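Side-chain contacts in heat shock protein, putative (Plasmodium falciparum, PDB 1Y6Z), which is the middle domain of a putative Hsp90-family chaperone, whose whole protein probably binds and hydrolyses ATP to help unfolded proteins fold: residues N83-F86 / S87-I90; I124-R127 / I128-S132; K131-S134 / M135-G138; D145-T148 / K149-T153; K166-Q169 / E170-A173. All coordinates share one frame; numbering follows the deposited sequence.

Interaction 1. Residues N83-F86 / S87-I90; sequences NDKF and SESI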
loop_
_atom_site.group_PDB
_atom_site.type_symbol
_atom_site.label_atom_id
_atom_site.label_comp_id
_atom_site.label_asym_id
_atom_site.label_seq_id
_atom_site.Cartn_x
_atom_site.Cartn_y
_atom_site.Cartn_z
ATOM N N ASN B 83 1.628 -29.265 -9.582
ATOM C CA ASN B 83 2.243 -29.677 -8.335
ATOM C C ASN B 83 2.015 -28.590 -7.289
ATOM O O ASN B 83 1.583 -27.477 -7.647
ATOM C CB ASN B 83 3.758 -29.981 -8.490
ATOM C CG ASN B 83 4.579 -28.753 -8.867
ATOM O OD1 ASN B 83 4.493 -27.693 -8.218
ATOM N ND2 ASN B 83 5.397 -28.894 -9.908
ATOM N N ASP B 84 2.309 -28.937 -6.020
ATOM C CA ASP B 84 2.134 -28.046 -4.874
ATOM C C ASP B 84 3.433 -27.398 -4.332
ATOM O O ASP B 84 3.612 -27.216 -3.120
ATOM C CB ASP B 84 1.316 -28.744 -3.782
ATOM C CG ASP B 84 2.007 -29.985 -3.201
ATOM O OD1 ASP B 84 3.209 -30.274 -3.500
ATOM O OD2 ASP B 84 1.319 -30.660 -2.388
ATOM N N LYS B 85 4.331 -27.038 -5.239
ATOM C CA LYS B 85 5.623 -26.484 -4.862
ATOM C C LYS B 85 5.844 -25.098 -5.436
ATOM O O LYS B 85 6.984 -24.622 -5.560
ATOM C CB LYS B 85 6.756 -27.435 -5.294
ATOM C CG LYS B 85 6.611 -28.816 -4.698
ATOM C CD LYS B 85 7.482 -29.837 -5.393
ATOM C CE LYS B 85 7.691 -31.013 -4.483
ATOM N NZ LYS B 85 7.837 -30.532 -3.065
ATOM N N PHE B 86 4.749 -24.424 -5.754
ATOM C CA PHE B 86 4.852 -23.106 -6.344
ATOM C C PHE B 86 5.449 -22.052 -5.375
ATOM O O PHE B 86 5.988 -21.025 -5.809
ATOM C CB PHE B 86 3.492 -22.670 -6.854
ATOM C CG PHE B 86 3.556 -21.453 -7.659
ATOM C CD1 PHE B 86 4.032 -21.506 -8.966
ATOM C CD2 PHE B 86 3.228 -20.211 -7.098
ATOM C CE1 PHE B 86 4.116 -20.348 -9.718
ATOM C CE2 PHE B 86 3.328 -19.040 -7.855
ATOM C CZ PHE B 86 3.759 -19.114 -9.162
ATOM N N SER B 87 5.325 -22.320 -4.072
ATOM C CA SER B 87 5.871 -21.481 -3.018
ATOM C C SER B 87 7.418 -21.359 -2.980
ATOM O O SER B 87 7.953 -20.426 -2.353
ATOM C CB SER B 87 5.383 -21.989 -1.662
ATOM O OG SER B 87 4.004 -21.717 -1.499
ATOM N N GLU B 88 8.117 -22.299 -3.626
ATOM C CA GLU B 88 9.594 -22.272 -3.763
ATOM C C GLU B 88 10.132 -21.047 -4.529
ATOM O O GLU B 88 11.326 -20.723 -4.463
ATOM C CB GLU B 88 10.077 -23.493 -4.522
ATOM C CG GLU B 88 10.117 -24.775 -3.768
ATOM C CD GLU B 88 10.814 -25.861 -4.592
ATOM O OE1 GLU B 88 12.005 -25.656 -4.954
ATOM O OE2 GLU B 88 10.169 -26.902 -4.882
ATOM N N SER B 89 9.257 -20.397 -5.280
ATOM C CA SER B 89 9.646 -19.205 -5.992
ATOM C C SER B 89 9.181 -17.885 -5.315
ATOM O O SER B 89 9.587 -16.784 -5.744
ATOM C CB SER B 89 9.186 -19.319 -7.456
ATOM O OG SER B 89 7.778 -19.479 -7.525
ATOM N N ILE B 90 8.337 -17.970 -4.278
ATOM C CA ILE B 90 7.914 -16.736 -3.601
ATOM C C ILE B 90 8.830 -16.525 -2.387
ATOM O O ILE B 90 9.488 -17.475 -1.976
ATOM C CB ILE B 90 6.342 -16.672 -3.309
ATOM C CG1 ILE B 90 5.942 -17.484 -2.085
ATOM C CG2 ILE B 90 5.537 -17.203 -4.503
ATOM C CD1 ILE B 90 4.501 -17.141 -1.596
#
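Phe86 O is gripped twice by Ser89, strongly by the hydroxyl and weakly by the backbone. Ser89 OG donates to Phe86 O over 2.9 Å, reaching it 18° out of the carbonyl plane, while Ser89 N makes the weak bond to the same oxygen at 3.4 Å. With chi1 at 59°, OG sits between its own backbone N and carbonyl carbon, folded back over the turn. A second backbone bond runs from Glu88 N to Lys85 O at 3.2 Å. Upstream, Asn83 OD1 accepts a 3.1 Å bond from Lys85 N, an Asx turn.

Packing centres on the Phe86 ring. Ser89 OG stands 4.2 Å above the plane, over the ring centre, and Ile90 CG2 comes obliquely to within 4.4 Å of Phe86 CE2. Leu121 and Asn125 of helix 121-141 and Ile73 of strand 73-77 also touch the Phe86 side chain.

Lys85 and Glu88 run alongside each other; Glu88 OE2 rests 3.5 Å from Lys85 CB, yet the charged ends do not meet. Asp84 forms a salt bridge with Arg71. The whole is an Asx turn followed by a short 3-10 turn, leading out of edge strand 80-83 of the five-stranded mixed sheet.

Interaction 2. Residues I124-R127 / I128-S132; sequences INKR and IVLKS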
loop_
_atom_site.group_PDB
_atom_site.type_symbol
_atom_site.label_atom_id
_atom_site.label_comp_id
_atom_site.label_asym_id
_atom_site.label_seq_id
_atom_site.Cartn_x
_atom_site.Cartn_y
_atom_site.Cartn_z
ATOM N N ILE B 124 3.695 -13.194 -11.645
ATOM C CA ILE B 124 2.705 -13.846 -10.786
ATOM C C ILE B 124 3.151 -13.751 -9.309
ATOM O O ILE B 124 2.341 -13.375 -8.445
ATOM C CB ILE B 124 2.376 -15.301 -11.233
ATOM C CG1 ILE B 124 1.742 -15.280 -12.636
ATOM C CG2 ILE B 124 1.400 -15.962 -10.243
ATOM C CD1 ILE B 124 1.585 -16.645 -13.280
ATOM N N ASN B 125 4.416 -14.084 -9.034
ATOM C CA ASN B 125 4.994 -13.990 -7.704
ATOM C C ASN B 125 4.812 -12.615 -7.074
ATOM O O ASN B 125 4.404 -12.493 -5.916
ATOM C CB ASN B 125 6.481 -14.346 -7.728
ATOM C CG ASN B 125 6.724 -15.822 -8.039
ATOM O OD1 ASN B 125 7.839 -16.215 -8.382
ATOM N ND2 ASN B 125 5.658 -16.638 -7.965
ATOM N N LYS B 126 5.149 -11.573 -7.837
ATOM C CA LYS B 126 5.011 -10.209 -7.341
ATOM C C LYS B 126 3.582 -9.839 -6.947
ATOM O O LYS B 126 3.397 -9.199 -5.954
ATOM C CB LYS B 126 5.549 -9.209 -8.393
ATOM C CG LYS B 126 5.985 -7.900 -7.725
ATOM C CD LYS B 126 6.077 -6.751 -8.735
ATOM C CE LYS B 126 5.754 -5.443 -8.019
ATOM N NZ LYS B 126 6.270 -4.274 -8.797
ATOM N N ARG B 127 2.596 -10.250 -7.746
ATOM C CA ARG B 127 1.169 -9.949 -7.545
ATOM C C ARG B 127 0.705 -10.699 -6.287
ATOM O O ARG B 127 -0.088 -10.200 -5.493
ATOM C CB ARG B 127 0.383 -10.532 -8.705
ATOM C CG ARG B 127 -0.286 -9.636 -9.804
ATOM C CD ARG B 127 0.482 -8.481 -10.303
ATOM N NE ARG B 127 0.112 -8.065 -11.688
ATOM C CZ ARG B 127 -1.081 -7.609 -12.096
ATOM N NH1 ARG B 127 -1.246 -7.222 -13.374
ATOM N NH2 ARG B 127 -2.118 -7.521 -11.264
ATOM N N ILE B 128 1.183 -11.924 -6.151
ATOM C CA ILE B 128 0.873 -12.686 -4.933
ATOM C C ILE B 128 1.366 -11.983 -3.670
ATOM O O ILE B 128 0.659 -11.920 -2.684
ATOM C CB ILE B 128 1.408 -14.107 -5.031
ATOM C CG1 ILE B 128 0.496 -14.902 -5.958
ATOM C CG2 ILE B 128 1.383 -14.807 -3.648
ATOM C CD1 ILE B 128 0.914 -16.333 -6.134
ATOM N N VAL B 129 2.602 -11.493 -3.667
ATOM C CA VAL B 129 3.158 -10.866 -2.467
ATOM C C VAL B 129 2.374 -9.611 -2.125
ATOM O O VAL B 129 2.023 -9.355 -0.965
ATOM C CB VAL B 129 4.660 -10.563 -2.660
ATOM C CG1 VAL B 129 5.251 -9.802 -1.459
ATOM C CG2 VAL B 129 5.382 -11.846 -2.945
ATOM N N LEU B 130 2.103 -8.794 -3.130
ATOM C CA LEU B 130 1.279 -7.644 -2.903
ATOM C C LEU B 130 -0.162 -7.947 -2.382
ATOM O O LEU B 130 -0.618 -7.241 -1.475
ATOM C CB LEU B 130 1.348 -6.679 -4.093
ATOM C CG LEU B 130 2.844 -6.266 -4.323
ATOM C CD1 LEU B 130 3.050 -5.261 -5.499
ATOM C CD2 LEU B 130 3.664 -5.791 -3.042
ATOM N N LYS B 131 -0.843 -8.975 -2.914
ATOM C CA LYS B 131 -2.185 -9.332 -2.432
ATOM C C LYS B 131 -2.061 -9.847 -0.991
ATOM O O LYS B 131 -2.956 -9.615 -0.180
ATOM C CB LYS B 131 -2.859 -10.407 -3.318
ATOM C CG LYS B 131 -3.372 -9.848 -4.636
ATOM C CD LYS B 131 -4.644 -9.103 -4.449
ATOM C CE LYS B 131 -5.123 -8.578 -5.805
ATOM N NZ LYS B 131 -6.219 -7.610 -5.630
ATOM N N SER B 132 -0.960 -10.547 -0.700
ATOM C CA SER B 132 -0.753 -11.137 0.649
ATOM C C SER B 132 -0.544 -10.011 1.677
ATOM O O SER B 132 -1.114 -10.043 2.724
ATOM C CB SER B 132 0.495 -12.045 0.648
ATOM O OG SER B 132 0.271 -13.152 -0.193
#
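Ile124 and Ile128, one helical turn apart, meet through branch ends: CG2 of Ile124 lies 4.2 Å from CD1 of Ile128, the two side chains crossing at a slant. CG1 of Ile128 points back along the helix, its chi1 of -76° setting it anti to the carbonyl carbon, which brings it within 3.5 Å of Ile124 O. On another side of the helix the aliphatic part of Lys126 packs on Leu130, CE lying 3.7 Å from CD1. Val129 CG2 presses to 3.2 Å from Asn125 O.

Regular i to i+4 backbone bonds fix this spacing; Leu130 N to Lys126 O is nearly straight, with 174° at the hydrogen. At the far end Ile128 O takes two donors, Ser132 N at 2.9 Å and Ser132 OG at 2.8 Å, which arrive from opposite faces of its plane.

Further out, Val101 and Leu51 of the mixed sheet touch Ile128, and Asn168 touches Val129. Arg127 NE forms a salt bridge with Glu195 of the second subunit, and Lys131 NZ one with Glu141 of that subunit. Isoleucines thus bury against the sheet, Ser132 turns its hydroxyl back on a carbonyl of its own helix, and the cationic ends pair with carboxylates across the subunit interface.

Interaction 3. Residues K131-S134 / M135-G138; sequences KSIS and MMKG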
loop_
_atom_site.group_PDB
_atom_site.type_symbol
_atom_site.label_atom_id
_atom_site.label_comp_id
_atom_site.label_asym_id
_atom_site.label_seq_id
_atom_site.Cartn_x
_atom_site.Cartn_y
_atom_site.Cartn_z
ATOM N N LYS B 131 -0.843 -8.975 -2.914
ATOM C CA LYS B 131 -2.185 -9.332 -2.432
ATOM C C LYS B 131 -2.061 -9.847 -0.991
ATOM O O LYS B 131 -2.956 -9.615 -0.180
ATOM C CB LYS B 131 -2.859 -10.407 -3.318
ATOM C CG LYS B 131 -3.372 -9.848 -4.636
ATOM C CD LYS B 131 -4.644 -9.103 -4.449
ATOM C CE LYS B 131 -5.123 -8.578 -5.805
ATOM N NZ LYS B 131 -6.219 -7.610 -5.630
ATOM N N SER B 132 -0.960 -10.547 -0.700
ATOM C CA SER B 132 -0.753 -11.137 0.649
ATOM C C SER B 132 -0.544 -10.011 1.677
ATOM O O SER B 132 -1.114 -10.043 2.724
ATOM C CB SER B 132 0.495 -12.045 0.648
ATOM O OG SER B 132 0.271 -13.152 -0.193
ATOM N N ILE B 133 0.283 -9.009 1.347
ATOM C CA ILE B 133 0.441 -7.855 2.242
ATOM C C ILE B 133 -0.866 -7.062 2.487
ATOM O O ILE B 133 -1.185 -6.744 3.628
ATOM C CB ILE B 133 1.636 -6.949 1.785
ATOM C CG1 ILE B 133 2.931 -7.775 1.824
ATOM C CG2 ILE B 133 1.690 -5.646 2.644
ATOM C CD1 ILE B 133 4.233 -7.137 1.184
ATOM N N SER B 134 -1.649 -6.813 1.431
ATOM C CA SER B 134 -2.885 -6.084 1.529
ATOM C C SER B 134 -3.919 -6.863 2.366
ATOM O O SER B 134 -4.630 -6.261 3.198
ATOM C CB SER B 134 -3.375 -5.659 0.107
ATOM O OG SER B 134 -4.710 -5.161 0.151
ATOM N N MET B 135 -3.953 -8.205 2.192
ATOM C CA MET B 135 -4.770 -9.105 3.005
ATOM C C MET B 135 -4.421 -8.932 4.507
ATOM O O MET B 135 -5.330 -8.808 5.319
ATOM C CB MET B 135 -4.610 -10.596 2.571
ATOM C CG MET B 135 -5.343 -11.652 3.496
ATOM S SD MET B 135 -5.547 -13.324 2.759
ATOM C CE MET B 135 -3.890 -13.495 2.161
ATOM N N MET B 136 -3.131 -8.996 4.857
ATOM C CA MET B 136 -2.672 -8.801 6.267
ATOM C C MET B 136 -3.040 -7.423 6.735
ATOM O O MET B 136 -3.586 -7.237 7.836
ATOM C CB MET B 136 -1.139 -8.988 6.407
ATOM C CG MET B 136 -0.623 -10.439 6.259
ATOM S SD MET B 136 1.175 -10.654 6.274
ATOM C CE MET B 136 1.594 -9.811 4.789
ATOM N N LYS B 137 -2.757 -6.419 5.919
ATOM C CA LYS B 137 -3.101 -5.036 6.388
ATOM C C LYS B 137 -4.570 -4.842 6.640
ATOM O O LYS B 137 -4.966 -4.112 7.554
ATOM C CB LYS B 137 -2.670 -3.970 5.415
ATOM C CG LYS B 137 -1.217 -3.644 5.459
ATOM C CD LYS B 137 -1.080 -2.194 4.953
ATOM C CE LYS B 137 -1.518 -2.071 3.503
ATOM N NZ LYS B 137 -2.979 -1.740 3.374
ATOM N N GLY B 138 -5.388 -5.500 5.825
ATOM C CA GLY B 138 -6.831 -5.534 6.073
ATOM C C GLY B 138 -7.141 -6.245 7.375
ATOM O O GLY B 138 -8.023 -5.835 8.116
HETATM O O HOH W 1 -5.526 -3.741 2.699
#
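Ile133 and Met136 make the close side of this turn. Met136 has two conformers, and in one of them its methyl CE lies 3.8 Å from Ile133 CG1, with the two side chains set at a slant to each other. The bend at chi3 of that conformer, -66°, curls CE back against the helix. Trp93 and Leu175 touch Met136 from outside, and Asn168 touches Ile133. Met135 leaves in a different direction, toward Ala35, Val37 and Ile53 on the strands of the mixed sheet.

All this belongs to helix 121-141 of the Hsp90 middle domain, which lies against that sheet. Its backbone ladder is regular here, and Lys137 N to Ile133 O, 2.8 Å, is one of its shorter rungs.

The opposite character appears at Ser134 and Lys137, where water takes over from side-chain packing. One water donates to Ser134 O at 2.7 Å and is also hydrogen-bonded to Ser134 OG at 3.0 Å, while accepting a weak bond from Lys137 NZ. Ser134 O thus has two donors, this water and Gly138 N. Lys137 reaches the water through bends at chi3 and chi4, and its side chain also touches Glu171 of helix 169-173.

Interaction 4. Residues D145-T148 / K149-T153; sequences DKWT and KFLNT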
loop_
_atom_site.group_PDB
_atom_site.type_symbol
_atom_site.label_atom_id
_atom_site.label_comp_id
_atom_site.label_asym_id
_atom_site.label_seq_id
_atom_site.Cartn_x
_atom_site.Cartn_y
_atom_site.Cartn_z
ATOM N N ASP B 145 -9.007 -9.216 17.582
ATOM C CA ASP B 145 -8.585 -10.451 18.233
ATOM C C ASP B 145 -7.957 -11.365 17.208
ATOM O O ASP B 145 -6.986 -12.034 17.515
ATOM C CB ASP B 145 -9.758 -11.191 18.868
ATOM C CG ASP B 145 -10.712 -11.751 17.825
ATOM O OD1 ASP B 145 -11.098 -10.974 16.896
ATOM O OD2 ASP B 145 -11.047 -12.967 17.911
ATOM N N LYS B 146 -8.547 -11.425 16.013
ATOM C CA LYS B 146 -7.984 -12.236 14.936
ATOM C C LYS B 146 -6.585 -11.758 14.534
ATOM O O LYS B 146 -5.726 -12.571 14.233
ATOM C CB LYS B 146 -8.915 -12.303 13.739
ATOM C CG LYS B 146 -10.005 -13.350 13.908
ATOM C CD LYS B 146 -11.002 -13.330 12.757
ATOM C CE LYS B 146 -10.462 -13.966 11.498
ATOM N NZ LYS B 146 -11.550 -14.117 10.540
ATOM N N TRP B 147 -6.365 -10.442 14.552
ATOM C CA TRP B 147 -5.059 -9.900 14.267
ATOM C C TRP B 147 -4.004 -10.329 15.307
ATOM O O TRP B 147 -2.868 -10.663 14.954
ATOM C CB TRP B 147 -5.106 -8.363 14.162
ATOM C CG TRP B 147 -3.742 -7.799 13.905
ATOM C CD1 TRP B 147 -3.017 -6.999 14.739
ATOM C CD2 TRP B 147 -2.951 -7.976 12.732
ATOM N NE1 TRP B 147 -1.806 -6.693 14.177
ATOM C CE2 TRP B 147 -1.732 -7.282 12.943
ATOM C CE3 TRP B 147 -3.127 -8.700 11.540
ATOM C CZ2 TRP B 147 -0.714 -7.256 12.006
ATOM C CZ3 TRP B 147 -2.113 -8.667 10.604
ATOM C CH2 TRP B 147 -0.931 -7.952 10.834
ATOM N N THR B 148 -4.358 -10.283 16.600
ATOM C CA THR B 148 -3.387 -10.692 17.602
ATOM C C THR B 148 -3.043 -12.187 17.483
ATOM O O THR B 148 -1.888 -12.545 17.606
ATOM C CB THR B 148 -3.832 -10.333 19.068
ATOM O OG1 THR B 148 -4.085 -8.930 19.168
ATOM C CG2 THR B 148 -2.734 -10.731 20.071
ATOM N N LYS B 149 -4.052 -13.018 17.227
ATOM C CA LYS B 149 -3.915 -14.440 16.848
ATOM C C LYS B 149 -2.997 -14.657 15.648
ATOM O O LYS B 149 -2.043 -15.428 15.716
ATOM C CB LYS B 149 -5.282 -14.983 16.475
ATOM C CG LYS B 149 -5.313 -16.455 16.256
ATOM C CD LYS B 149 -6.763 -16.855 16.045
ATOM C CE LYS B 149 -7.123 -17.984 16.966
ATOM N NZ LYS B 149 -7.691 -19.102 16.198
ATOM N N PHE B 150 -3.256 -13.920 14.570
ATOM C CA PHE B 150 -2.338 -13.946 13.435
ATOM C C PHE B 150 -0.882 -13.658 13.877
ATOM O O PHE B 150 0.022 -14.421 13.567
ATOM C CB PHE B 150 -2.805 -12.984 12.331
ATOM C CG PHE B 150 -1.827 -12.861 11.217
ATOM C CD1 PHE B 150 -1.734 -13.865 10.239
ATOM C CD2 PHE B 150 -0.979 -11.752 11.144
ATOM C CE1 PHE B 150 -0.804 -13.779 9.236
ATOM C CE2 PHE B 150 -0.055 -11.628 10.142
ATOM C CZ PHE B 150 0.061 -12.642 9.191
ATOM N N LEU B 151 -0.621 -12.552 14.589
ATOM C CA LEU B 151 0.765 -12.268 14.989
ATOM C C LEU B 151 1.327 -13.305 15.961
ATOM O O LEU B 151 2.499 -13.691 15.864
ATOM C CB LEU B 151 0.927 -10.836 15.545
ATOM C CG LEU B 151 0.726 -9.676 14.541
ATOM C CD1 LEU B 151 0.866 -8.372 15.357
ATOM C CD2 LEU B 151 1.655 -9.670 13.342
ATOM N N ASN B 152 0.494 -13.772 16.889
ATOM C CA ASN B 152 0.957 -14.865 17.818
ATOM C C ASN B 152 1.432 -16.144 17.092
ATOM O O ASN B 152 2.371 -16.803 17.546
ATOM C CB ASN B 152 -0.151 -15.257 18.812
ATOM C CG ASN B 152 -0.380 -14.214 19.920
ATOM O OD1 ASN B 152 -1.443 -14.220 20.572
ATOM N ND2 ASN B 152 0.576 -13.324 20.121
ATOM N N THR B 153 0.816 -16.469 15.951
ATOM C CA THR B 153 1.137 -17.707 15.160
ATOM C C THR B 153 2.169 -17.467 14.051
ATOM O O THR B 153 3.100 -18.284 13.873
ATOM C CB THR B 153 -0.145 -18.252 14.487
ATOM O OG1 THR B 153 -1.218 -18.241 15.447
ATOM C CG2 THR B 153 0.039 -19.696 13.806
#
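Phe150 N donates to Lys146 O over 2.8 Å, the shortest kind of rung in a regular i to i+4 ladder; Asn152 N to Thr148 O is equally short. One turn on, Lys149 O takes both donors of Thr153, the hydroxyl OG1 at 2.9 Å and the backbone N.

The side chains meet chiefly around Trp147. Phe150 and the six-membered ring of the indole are tilted 26° from parallel and slid apart, 5.1 Å between centroids, so they hardly overlap; the closest approach is Trp147 CZ3 to Phe150 CD2, 3.3 Å. Both CG atoms are anti to their backbone N, chi1 178° for Trp147, which sends the two rings out together. Leu151 comes over one face of the indole, with its CG 3.6 Å above the plane and offset toward the rim; its CD1 lies nearest NE1 and its CD2 nearest CZ2. The indole N-H is hydrogen-bonded to Glu177. Alongside, Thr148 CG2 lies 3.8 Å from Asn152 OD1.

The aromatic pair faces the end of helix 121-141, where Leu139 touches both aromatic side chains and Met136 packs on Phe150; Leu175 touches Trp147, and Leu158, farther along helix 145-164, meets both Phe150 and Leu151.

Interaction 5. Residues K166-Q169 / E170-A173; sequences KENQ and EEIA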
loop_
_atom_site.group_PDB
_atom_site.type_symbol
_atom_site.label_atom_id
_atom_site.label_comp_id
_atom_site.label_asym_id
_atom_site.label_seq_id
_atom_site.Cartn_x
_atom_site.Cartn_y
_atom_site.Cartn_z
ATOM N N LYS B 166 13.857 -7.341 1.025
ATOM C CA LYS B 166 14.332 -5.967 0.834
ATOM C C LYS B 166 13.250 -5.009 0.310
ATOM O O LYS B 166 12.998 -3.944 0.898
ATOM C CB LYS B 166 15.572 -5.961 -0.093
ATOM C CG LYS B 166 16.154 -4.537 -0.349
ATOM C CD LYS B 166 16.319 -3.754 0.902
ATOM C CE LYS B 166 17.357 -2.652 0.785
ATOM N NZ LYS B 166 17.431 -1.903 2.082
ATOM N N GLU B 167 12.592 -5.432 -0.759
ATOM C CA GLU B 167 11.681 -4.608 -1.538
ATOM C C GLU B 167 10.420 -4.281 -0.749
ATOM O O GLU B 167 9.859 -3.215 -0.915
ATOM C CB GLU B 167 11.276 -5.280 -2.874
ATOM C CG GLU B 167 12.383 -5.569 -3.898
ATOM C CD GLU B 167 13.454 -6.541 -3.447
ATOM O OE1 GLU B 167 13.123 -7.467 -2.686
ATOM O OE2 GLU B 167 14.636 -6.387 -3.882
ATOM N N ASN B 168 9.966 -5.197 0.091
ATOM C CA ASN B 168 8.759 -4.957 0.884
ATOM C C ASN B 168 8.978 -4.657 2.361
ATOM O O ASN B 168 8.033 -4.575 3.109
ATOM C CB ASN B 168 7.771 -6.125 0.706
ATOM C CG ASN B 168 7.336 -6.270 -0.743
ATOM O OD1 ASN B 168 6.748 -5.367 -1.309
ATOM N ND2 ASN B 168 7.641 -7.398 -1.337
ATOM N N GLN B 169 10.243 -4.467 2.734
ATOM C CA GLN B 169 10.676 -4.365 4.104
ATOM C C GLN B 169 9.826 -3.354 4.907
ATOM O O GLN B 169 9.356 -3.682 5.975
ATOM C CB GLN B 169 12.187 -4.014 4.096
ATOM C CG GLN B 169 12.445 -2.500 4.063
ATOM C CD GLN B 169 12.927 -1.948 5.400
ATOM O OE1 GLN B 169 13.385 -2.712 6.264
ATOM N NE2 GLN B 169 12.855 -0.618 5.566
ATOM N N GLU B 170 9.555 -2.153 4.381
ATOM C CA GLU B 170 8.838 -1.145 5.205
ATOM C C GLU B 170 7.396 -1.511 5.478
ATOM O O GLU B 170 6.887 -1.354 6.610
ATOM C CB GLU B 170 8.881 0.246 4.527
ATOM C CG GLU B 170 8.151 1.357 5.335
ATOM C CD GLU B 170 8.168 2.738 4.646
ATOM O OE1 GLU B 170 9.266 3.141 4.198
ATOM O OE2 GLU B 170 7.091 3.398 4.601
ATOM N N GLU B 171 6.714 -2.017 4.443
ATOM C CA GLU B 171 5.331 -2.430 4.620
ATOM C C GLU B 171 5.209 -3.581 5.632
ATOM O O GLU B 171 4.289 -3.601 6.485
ATOM C CB GLU B 171 4.740 -2.863 3.282
ATOM C CG GLU B 171 4.285 -1.722 2.426
ATOM C CD GLU B 171 3.188 -2.210 1.501
ATOM O OE1 GLU B 171 3.578 -2.870 0.515
ATOM O OE2 GLU B 171 1.965 -2.004 1.811
ATOM N N ILE B 172 6.147 -4.504 5.560
ATOM C CA ILE B 172 6.092 -5.650 6.490
ATOM C C ILE B 172 6.391 -5.145 7.905
ATOM O O ILE B 172 5.777 -5.606 8.859
ATOM C CB ILE B 172 7.054 -6.760 6.094
ATOM C CG1 ILE B 172 6.857 -7.174 4.611
ATOM C CG2 ILE B 172 6.906 -7.981 7.082
ATOM C CD1 ILE B 172 7.868 -8.267 4.142
ATOM N N ALA B 173 7.392 -4.272 8.012
ATOM C CA ALA B 173 7.839 -3.657 9.277
ATOM C C ALA B 173 6.684 -2.953 9.995
ATOM O O ALA B 173 6.587 -2.992 11.235
ATOM C CB ALA B 173 9.007 -2.664 8.986
HETATM O O HOH W 2 10.609 -1.215 1.835
HETATM O O HOH W 3 5.917 -3.119 -0.310
#
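Asn168 and Ile172 meet at the start of the short helix 169-173, where Asn168 holds the N-cap position although its side chain makes no capping bond.

Backbone bonds tie the two halves together. Ile172 N donates to Asn168 O at 3.1 Å, and Ala173 N to Gln169 O at 2.9 Å. Before the helix, Asn168 N is hydrogen-bonded to Asp165 OD1.

Side-chain packing accompanies these bonds. Ile172 CG1, anti to its own carbonyl carbon, lies 3.2 Å from Asn168 O, while Ile172 CD1 comes 4.1 Å from Asn168 CB. Beyond, Ile172 is touched by Trp93 and by Leu158 and Val162 of helix 145-164. Ala173 sets its methyl against Gln169 O and touches Leu246 of helix 237-249, which Gln169 also reaches. The short helix is thus flanked by helices 121-141, 145-164 and 237-249. Gln169 itself is tightly folded: with chi1 at 89° its CG sits between the backbone N and the carbonyl carbon, and a further bend at chi2 carries the amide round toward the following residue, where NE2 approaches the Glu170 backbone.

Water serves the polar side. Glu170 N, a first-turn amide, gives its hydrogen to one water at 2.9 Å, and that water sends a weak bond to Glu167 O. A second water joins two side chains on the face toward helix 121-141, giving one hydrogen to Asn168 OD1 at 2.6 Å and the other to Glu171 OE1 at 2.5 Å.

Overall arrangement
From the N terminus, interaction 1 closes the turn after edge strand 80-83 and lays Phe86 and Ile90 against Asn125, where interaction 2 begins. Interactions 2 and 3 follow each other along helix 121-141, sharing Lys131 and Ser132, about 10 Å between centres. Interaction 4 opens the next helix, 145-164, and returns to interaction 3 through Met136, which meets Phe150 and Trp147. Interaction 5 starts helix 169-173 and touches interactions 2 and 3: Asn168 against Val129, Leu130 and Ile133, Glu171 against Ile133 and Lys137. All five are local and none nests; helix 121-141 joins the mixed sheet to the helices that follow.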